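Local coordinates for sensor protein (Geobacter sulfurreducens PCA, PDB 2R78) that probably serves as the sensory PAS domain of a histidine kinase that uses ATP to phosphorylate a protein histidine in two-component signalling, at residues Asp22-Met27 and Asp35-Ile40; Ser42-Thr47 and Val87-Gly92; Gly78-Glu83 and Ser100-Pro105. One frame throughout, in Å; residues are numbered along the deposited sequence.

Contact 1: Asp22-Met27 and Asp35-Ile40; sequences DGIFIM and DVNPAI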
# COMPACT_ATOMS: atom_id res chain seq x y z
N ASP B 22 3.69 -4.93 -0.20
CA ASP B 22 4.83 -4.04 0.02
C ASP B 22 5.01 -3.72 1.51
O ASP B 22 4.05 -3.72 2.29
CB ASP B 22 4.68 -2.74 -0.73
CG ASP B 22 4.91 -2.89 -2.22
OD1 ASP B 22 5.49 -3.91 -2.70
OD2 ASP B 22 4.53 -1.94 -2.92
N GLY B 23 6.26 -3.47 1.87
CA GLY B 23 6.58 -3.01 3.21
C GLY B 23 6.10 -1.58 3.43
O GLY B 23 6.19 -0.74 2.54
N ILE B 24 5.59 -1.31 4.63
CA ILE B 24 5.19 0.05 4.99
C ILE B 24 5.74 0.33 6.38
O ILE B 24 5.63 -0.50 7.27
CB ILE B 24 3.64 0.26 4.98
CG1 ILE B 24 3.02 -0.14 3.63
CG2 ILE B 24 3.29 1.70 5.33
CD1 ILE B 24 1.48 -0.21 3.63
N PHE B 25 6.36 1.49 6.55
CA PHE B 25 6.89 1.89 7.83
C PHE B 25 6.51 3.34 8.11
O PHE B 25 6.26 4.13 7.19
CB PHE B 25 8.41 1.63 7.95
CG PHE B 25 9.28 2.36 6.96
CD1 PHE B 25 9.79 3.62 7.25
CD2 PHE B 25 9.63 1.77 5.75
CE1 PHE B 25 10.62 4.28 6.33
CE2 PHE B 25 10.47 2.43 4.83
CZ PHE B 25 10.93 3.69 5.12
N ILE B 26 6.41 3.66 9.39
CA ILE B 26 6.20 5.03 9.83
C ILE B 26 7.38 5.42 10.67
O ILE B 26 7.77 4.61 11.51
CB ILE B 26 4.93 5.20 10.71
CG1 ILE B 26 3.69 4.59 10.04
CG2 ILE B 26 4.67 6.66 11.03
CD1 ILE B 26 3.34 5.12 8.66
N MSE B 27 7.95 6.61 10.46
CA MSE B 27 8.97 7.10 11.40
C MSE B 27 8.71 8.54 11.77
O MSE B 27 7.97 9.23 11.09
CB MSE B 27 10.39 6.93 10.85
CG MSE B 27 10.63 7.58 9.53
SE MSE B 27 12.41 7.04 8.87
CE MSE B 27 12.62 5.32 9.66
N ASP B 35 6.20 2.59 13.56
CA ASP B 35 5.41 1.40 13.24
C ASP B 35 5.95 0.76 11.97
O ASP B 35 6.65 1.43 11.18
CB ASP B 35 3.93 1.76 13.09
CG ASP B 35 2.98 0.61 13.39
OD1 ASP B 35 3.45 -0.56 13.59
OD2 ASP B 35 1.74 0.89 13.41
N VAL B 36 5.65 -0.53 11.81
CA VAL B 36 6.10 -1.34 10.68
C VAL B 36 5.08 -2.42 10.41
O VAL B 36 4.51 -3.00 11.34
CB VAL B 36 7.49 -2.03 10.88
CG1 VAL B 36 8.58 -0.99 10.88
CG2 VAL B 36 7.48 -2.91 12.15
N ASN B 37 4.82 -2.67 9.14
CA ASN B 37 3.73 -3.59 8.82
C ASN B 37 4.17 -5.05 8.77
O ASN B 37 5.37 -5.36 8.79
CB ASN B 37 2.98 -3.15 7.57
CG ASN B 37 3.67 -3.48 6.31
OD1 ASN B 37 4.90 -3.68 6.26
ND2 ASN B 37 2.91 -3.49 5.23
N PRO B 38 3.20 -5.96 8.72
CA PRO B 38 3.64 -7.35 8.70
C PRO B 38 4.59 -7.72 7.55
O PRO B 38 5.49 -8.56 7.74
CB PRO B 38 2.32 -8.12 8.59
CG PRO B 38 1.33 -7.23 9.25
CD PRO B 38 1.74 -5.83 8.83
N ALA B 39 4.37 -7.14 6.37
CA ALA B 39 5.20 -7.44 5.20
C ALA B 39 6.67 -7.15 5.47
O ALA B 39 7.52 -7.95 5.08
CB ALA B 39 4.72 -6.72 3.97
N ILE B 40 6.97 -6.02 6.13
CA ILE B 40 8.38 -5.70 6.46
C ILE B 40 8.97 -6.67 7.46
O ILE B 40 10.11 -7.14 7.31
CB ILE B 40 8.56 -4.30 7.04
CG1 ILE B 40 8.45 -3.30 5.92
CG2 ILE B 40 9.98 -4.19 7.73
CD1 ILE B 40 9.17 -1.96 6.16
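How one asparagine can end a β-hairpin and begin a helix is well illustrated by N37, which follows strand 33-36 and stands at the N-cap of helix 38-44. Its backbone N still bonds to I24 O, nearly along the C=O axis, so the antiparallel pairing reaches this residue. Its CB points toward strand 23-27 and lies 3.8 Å from I24 O. CG occupies the crowded position between the backbone N and the carbonyl carbon (chi1 79°), and this turns the amide across the side chain of I24 at about a right angle. OD1 accepts twice: from I24 N at 3.0 Å, with the donor well above the carbonyl plane, and from I40 N at 3.1 Å, the capping bond. ND2 gives an almost straight bond (171°) to D22 O, in the plane of both groups, and a second one to F17 O. Every polar atom of this buried amide is thus engaged. Further along, I26 and D35 form the hydrogen-bonded pair, with I26 N 2.9 Å from D35 O. I40 CG1 presses against G23 CA at 3.3 Å, where a β-carbon would clash, while I40 CD1 reaches the edge of the F25 ring. D22 turns its carboxylate to R114 of both subunits. A first hairpin running directly into a helix opens the core of the PAS fold, as in other PAS domains.

Contact 2: Ser42-Thr47 and Val87-Gly92; sequences SAIGYT and VWTRNG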
# COMPACT_ATOMS: atom_id res chain seq x y z
N SER B 42 8.10 -9.72 8.12
CA SER B 42 8.32 -11.02 7.46
C SER B 42 9.52 -10.98 6.51
O SER B 42 10.38 -11.86 6.57
CB SER B 42 7.06 -11.47 6.71
OG SER B 42 5.96 -11.62 7.59
N ALA B 43 9.59 -9.97 5.65
CA ALA B 43 10.68 -9.82 4.68
C ALA B 43 12.06 -10.02 5.33
O ALA B 43 12.88 -10.79 4.82
CB ALA B 43 10.60 -8.46 3.98
N ILE B 44 12.31 -9.34 6.45
CA ILE B 44 13.59 -9.44 7.15
C ILE B 44 13.56 -10.36 8.40
O ILE B 44 14.55 -10.50 9.12
CB ILE B 44 14.13 -8.03 7.50
CG1 ILE B 44 13.34 -7.37 8.62
CG2 ILE B 44 14.08 -7.11 6.27
CD1 ILE B 44 13.84 -5.99 8.93
N GLY B 45 12.43 -11.02 8.65
CA GLY B 45 12.28 -11.90 9.82
C GLY B 45 12.51 -11.23 11.17
O GLY B 45 13.05 -11.85 12.10
N TYR B 46 12.13 -9.95 11.29
CA TYR B 46 12.17 -9.22 12.56
C TYR B 46 10.77 -9.19 13.13
O TYR B 46 9.79 -9.23 12.37
CB TYR B 46 12.59 -7.77 12.37
CG TYR B 46 14.07 -7.50 12.21
CD1 TYR B 46 14.92 -8.47 11.68
CD2 TYR B 46 14.61 -6.27 12.55
CE1 TYR B 46 16.27 -8.22 11.52
CE2 TYR B 46 15.96 -6.01 12.39
CZ TYR B 46 16.78 -7.00 11.85
OH TYR B 46 18.13 -6.79 11.68
N THR B 47 10.66 -9.08 14.45
CA THR B 47 9.38 -8.78 15.07
C THR B 47 9.20 -7.27 15.03
O THR B 47 10.17 -6.52 14.89
CB THR B 47 9.28 -9.24 16.54
OG1 THR B 47 10.08 -8.40 17.38
CG2 THR B 47 9.69 -10.71 16.69
N VAL B 87 19.81 -3.58 2.32
CA VAL B 87 19.58 -3.78 3.75
C VAL B 87 20.36 -5.02 4.17
O VAL B 87 20.37 -6.02 3.45
CB VAL B 87 18.05 -3.92 4.03
CG1 VAL B 87 17.74 -4.56 5.38
CG2 VAL B 87 17.39 -2.54 3.90
N TRP B 88 21.03 -4.92 5.33
CA TRP B 88 21.79 -6.01 5.93
C TRP B 88 21.17 -6.23 7.30
O TRP B 88 21.25 -5.37 8.19
CB TRP B 88 23.25 -5.66 6.13
CG TRP B 88 24.08 -5.56 4.91
CD1 TRP B 88 24.84 -6.54 4.35
CD2 TRP B 88 24.25 -4.40 4.10
NE1 TRP B 88 25.51 -6.05 3.25
CE2 TRP B 88 25.16 -4.74 3.08
CE3 TRP B 88 23.76 -3.10 4.14
CZ2 TRP B 88 25.56 -3.82 2.12
CZ3 TRP B 88 24.16 -2.19 3.19
CH2 TRP B 88 25.04 -2.55 2.20
N THR B 89 20.53 -7.39 7.45
CA THR B 89 19.88 -7.72 8.71
C THR B 89 20.83 -8.35 9.75
O THR B 89 21.97 -8.74 9.46
CB THR B 89 18.75 -8.68 8.49
OG1 THR B 89 19.27 -9.97 8.21
CG2 THR B 89 17.85 -8.22 7.34
N ARG B 90 20.35 -8.41 10.98
CA ARG B 90 21.22 -8.80 12.09
C ARG B 90 21.60 -10.29 12.01
O ARG B 90 22.58 -10.74 12.65
CB ARG B 90 20.56 -8.48 13.43
CG ARG B 90 19.33 -9.29 13.64
CD ARG B 90 18.69 -9.05 14.97
NE ARG B 90 17.66 -10.07 15.13
CZ ARG B 90 16.36 -9.81 15.30
NH1 ARG B 90 15.51 -10.82 15.40
NH2 ARG B 90 15.93 -8.56 15.40
N ASN B 91 20.84 -11.07 11.24
CA ASN B 91 21.11 -12.48 11.08
C ASN B 91 21.96 -12.77 9.85
O ASN B 91 22.12 -13.94 9.50
CB ASN B 91 19.81 -13.27 10.97
CG ASN B 91 19.30 -13.34 9.57
OD1 ASN B 91 18.92 -14.41 9.07
ND2 ASN B 91 19.30 -12.20 8.89
N GLY B 92 22.44 -11.74 9.15
CA GLY B 92 23.34 -11.92 8.01
C GLY B 92 22.70 -11.83 6.63
O GLY B 92 23.39 -11.93 5.63
O HOH W 1 16.94 -11.53 8.90
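The end of a helix and the end of a strand face each other here: helix 38-44 closes in a Schellman motif, with G45 at positive phi, and strand 81-88 leaves the sheet through a type I turn from T89 to G92. The nearest α-carbons, I44 CA and T89 CA, are 6.7 Å apart, so side chains and one water do the joining. Y46 carries most of it. Its CG lies anti to the carbonyl carbon (chi1 -80°), and its hydroxyl travels to the start of the turn, where Y46 OH accepts from R90 N at 2.8 Å, the donor lying in the ring plane. R90 then doubles back: CG takes the crowded position between N and C (chi1 65°), the chain runs extended to NE, and the guanidinium lies flat over the tyrosine ring. R90 CZ stands 4.3 Å from the centroid of the Y46 ring, with the planes 19° apart, a stacked cation-pi pair; R90 NH2 sits above the ring centre. On the opposite face I44 CD1 rests 3.6 Å above the plane of the Y46 ring, toward the rim. On that same side, I44 CB packs on T89 CG2 at 3.7 Å. Water 1 donates to I44 O and accepts from T89 OG1. A leucine in place of Y46, without the hydroxyl and the aromatic face, would probably leave the turn less firmly tied to the helix end. E50 forms a salt bridge with R90 NH1, so the salt bridge and the ring together probably fix the orientation of the positively charged guanidinium and keep it lying on the ring.

Contact 3: Gly78-Glu83 and Ser100-Pro105; sequences GEPLRE and SAHLLP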
# COMPACT_ATOMS: atom_id res chain seq x y z
N GLY B 78 10.69 18.53 2.56
CA GLY B 78 9.63 18.48 1.56
C GLY B 78 10.01 17.85 0.25
O GLY B 78 9.32 18.03 -0.76
N GLU B 79 11.11 17.10 0.23
CA GLU B 79 11.53 16.42 -0.98
C GLU B 79 11.30 14.93 -0.75
O GLU B 79 12.00 14.34 0.04
CB GLU B 79 13.01 16.70 -1.24
CG GLU B 79 13.55 16.14 -2.55
CD GLU B 79 15.08 16.07 -2.57
OE1 GLU B 79 15.73 17.09 -2.18
OE2 GLU B 79 15.64 15.00 -2.96
N PRO B 80 10.30 14.33 -1.43
CA PRO B 80 10.07 12.89 -1.24
C PRO B 80 11.30 12.09 -1.66
O PRO B 80 11.98 12.45 -2.60
CB PRO B 80 8.91 12.57 -2.19
CG PRO B 80 8.46 13.85 -2.76
CD PRO B 80 9.37 14.95 -2.39
N LEU B 81 11.58 11.03 -0.91
CA LEU B 81 12.66 10.13 -1.21
C LEU B 81 12.12 9.07 -2.15
O LEU B 81 11.01 8.57 -1.97
CB LEU B 81 13.17 9.50 0.09
CG LEU B 81 14.27 8.46 -0.03
CD1 LEU B 81 15.24 8.52 1.16
CD2 LEU B 81 13.72 7.09 -0.23
N ARG B 82 12.93 8.75 -3.16
CA ARG B 82 12.70 7.59 -3.99
C ARG B 82 14.06 7.11 -4.44
O ARG B 82 14.68 7.70 -5.35
CB ARG B 82 11.86 7.92 -5.21
CG ARG B 82 11.72 6.79 -6.19
CD ARG B 82 10.86 5.67 -5.67
NE ARG B 82 9.51 6.15 -5.38
CZ ARG B 82 8.46 6.12 -6.21
NH1 ARG B 82 8.55 5.64 -7.45
NH2 ARG B 82 7.30 6.59 -5.78
N GLU B 83 14.53 6.08 -3.77
CA GLU B 83 15.80 5.49 -4.12
C GLU B 83 15.93 4.09 -3.56
O GLU B 83 15.17 3.67 -2.65
CB GLU B 83 16.93 6.40 -3.65
CG GLU B 83 17.12 6.50 -2.19
CD GLU B 83 18.07 7.66 -1.80
OE1 GLU B 83 19.28 7.41 -1.57
OE2 GLU B 83 17.61 8.84 -1.79
N SER B 100 10.40 4.50 -0.93
CA SER B 100 9.75 5.79 -1.12
C SER B 100 9.45 6.31 0.28
O SER B 100 9.15 5.53 1.19
CB SER B 100 8.49 5.58 -1.93
OG SER B 100 8.88 5.04 -3.20
N ALA B 101 9.64 7.61 0.49
CA ALA B 101 9.30 8.18 1.79
C ALA B 101 8.70 9.54 1.57
O ALA B 101 9.20 10.32 0.77
CB ALA B 101 10.52 8.24 2.70
N HIS B 102 7.59 9.80 2.28
CA HIS B 102 6.81 11.00 2.11
C HIS B 102 6.49 11.62 3.47
O HIS B 102 6.07 10.93 4.39
CB HIS B 102 5.51 10.66 1.37
CG HIS B 102 5.71 10.33 -0.09
ND1 HIS B 102 5.94 9.05 -0.54
CD2 HIS B 102 5.75 11.12 -1.18
CE1 HIS B 102 6.10 9.07 -1.85
NE2 HIS B 102 5.97 10.31 -2.27
N LEU B 103 6.72 12.92 3.60
CA LEU B 103 6.35 13.65 4.80
C LEU B 103 4.85 13.72 4.89
O LEU B 103 4.19 14.07 3.91
CB LEU B 103 6.91 15.07 4.73
CG LEU B 103 6.69 15.97 5.92
CD1 LEU B 103 7.40 15.43 7.18
CD2 LEU B 103 7.20 17.34 5.52
N LEU B 104 4.32 13.35 6.07
CA LEU B 104 2.89 13.45 6.37
C LEU B 104 2.57 14.77 7.09
O LEU B 104 3.46 15.41 7.65
CB LEU B 104 2.43 12.29 7.26
CG LEU B 104 2.58 10.88 6.68
CD1 LEU B 104 2.31 9.81 7.77
CD2 LEU B 104 1.72 10.67 5.48
N PRO B 105 1.28 15.17 7.07
CA PRO B 105 0.88 16.44 7.69
C PRO B 105 1.24 16.67 9.14
O PRO B 105 1.43 17.81 9.54
CB PRO B 105 -0.64 16.46 7.51
CG PRO B 105 -0.87 15.67 6.33
CD PRO B 105 0.15 14.55 6.37
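L81 and A101 carry both backbone hydrogen bonds between these two segments, as an antiparallel hydrogen-bonded pair: L81 N donates to A101 O in the carbonyl plane, and A101 N returns the bond to L81 O at 3.0 Å, from above the carbonyl plane of L81. The axes of the short strand pieces 81-83 and 100-103 approach to 4.7 Å, their directions 175° apart. CA-H...O contacts add to this, S100 CA lying 3.2 Å from L81 O and P80 CA 3.4 Å from A101 O.

Apolar packing comes next. L81 CB and A101 CB meet at 3.9 Å on one face of the sheet, where I75 of helix 67-76 covers both residues. Just before the strand, P80 CB touches H102 CD2 at 3.6 Å, the two side chains crossing obliquely.

Polar side chains gather on the other face, at the non-hydrogen-bonded pair R82 and S100. R82 sets out with CG anti to N (chi1 173°), then bends at both chi2 and chi3, which brings its guanidinium back beside S100; R82 NE is 2.5 Å from S100 OG. The imidazole of H102 stacks on that of H19 of the second subunit, and I21 of that subunit packs against R82.

The hairpin of strands 81-88 and 94-103 thus has a helix on one face and a partner subunit on the other, an arrangement that fits the antiparallel sheet of a dimeric PAS domain.

How the contacts relate
Taken together, the three contacts trace the PAS fold from one margin of its five-stranded sheet to the other. Contact 1 holds the first hairpin and contact 3 the last strand pair in the sheet order, their centres about 15 Å apart and their nearest atoms about 5 Å; strand 109-115 lies between the two hairpins. Helix 38-44 links contacts 1 and 2, whose centres are about 13 Å apart. Strand 81-88 starts in contact 3 and leaves through contact 2, about 23 Å off between centres. Contacts 1 and 3 also touch the second subunit, contact 2 does not. A bound acetate, probably from the crystallisation liquor, comes within about 4 Å of G23 (nearest atoms) in contact 1.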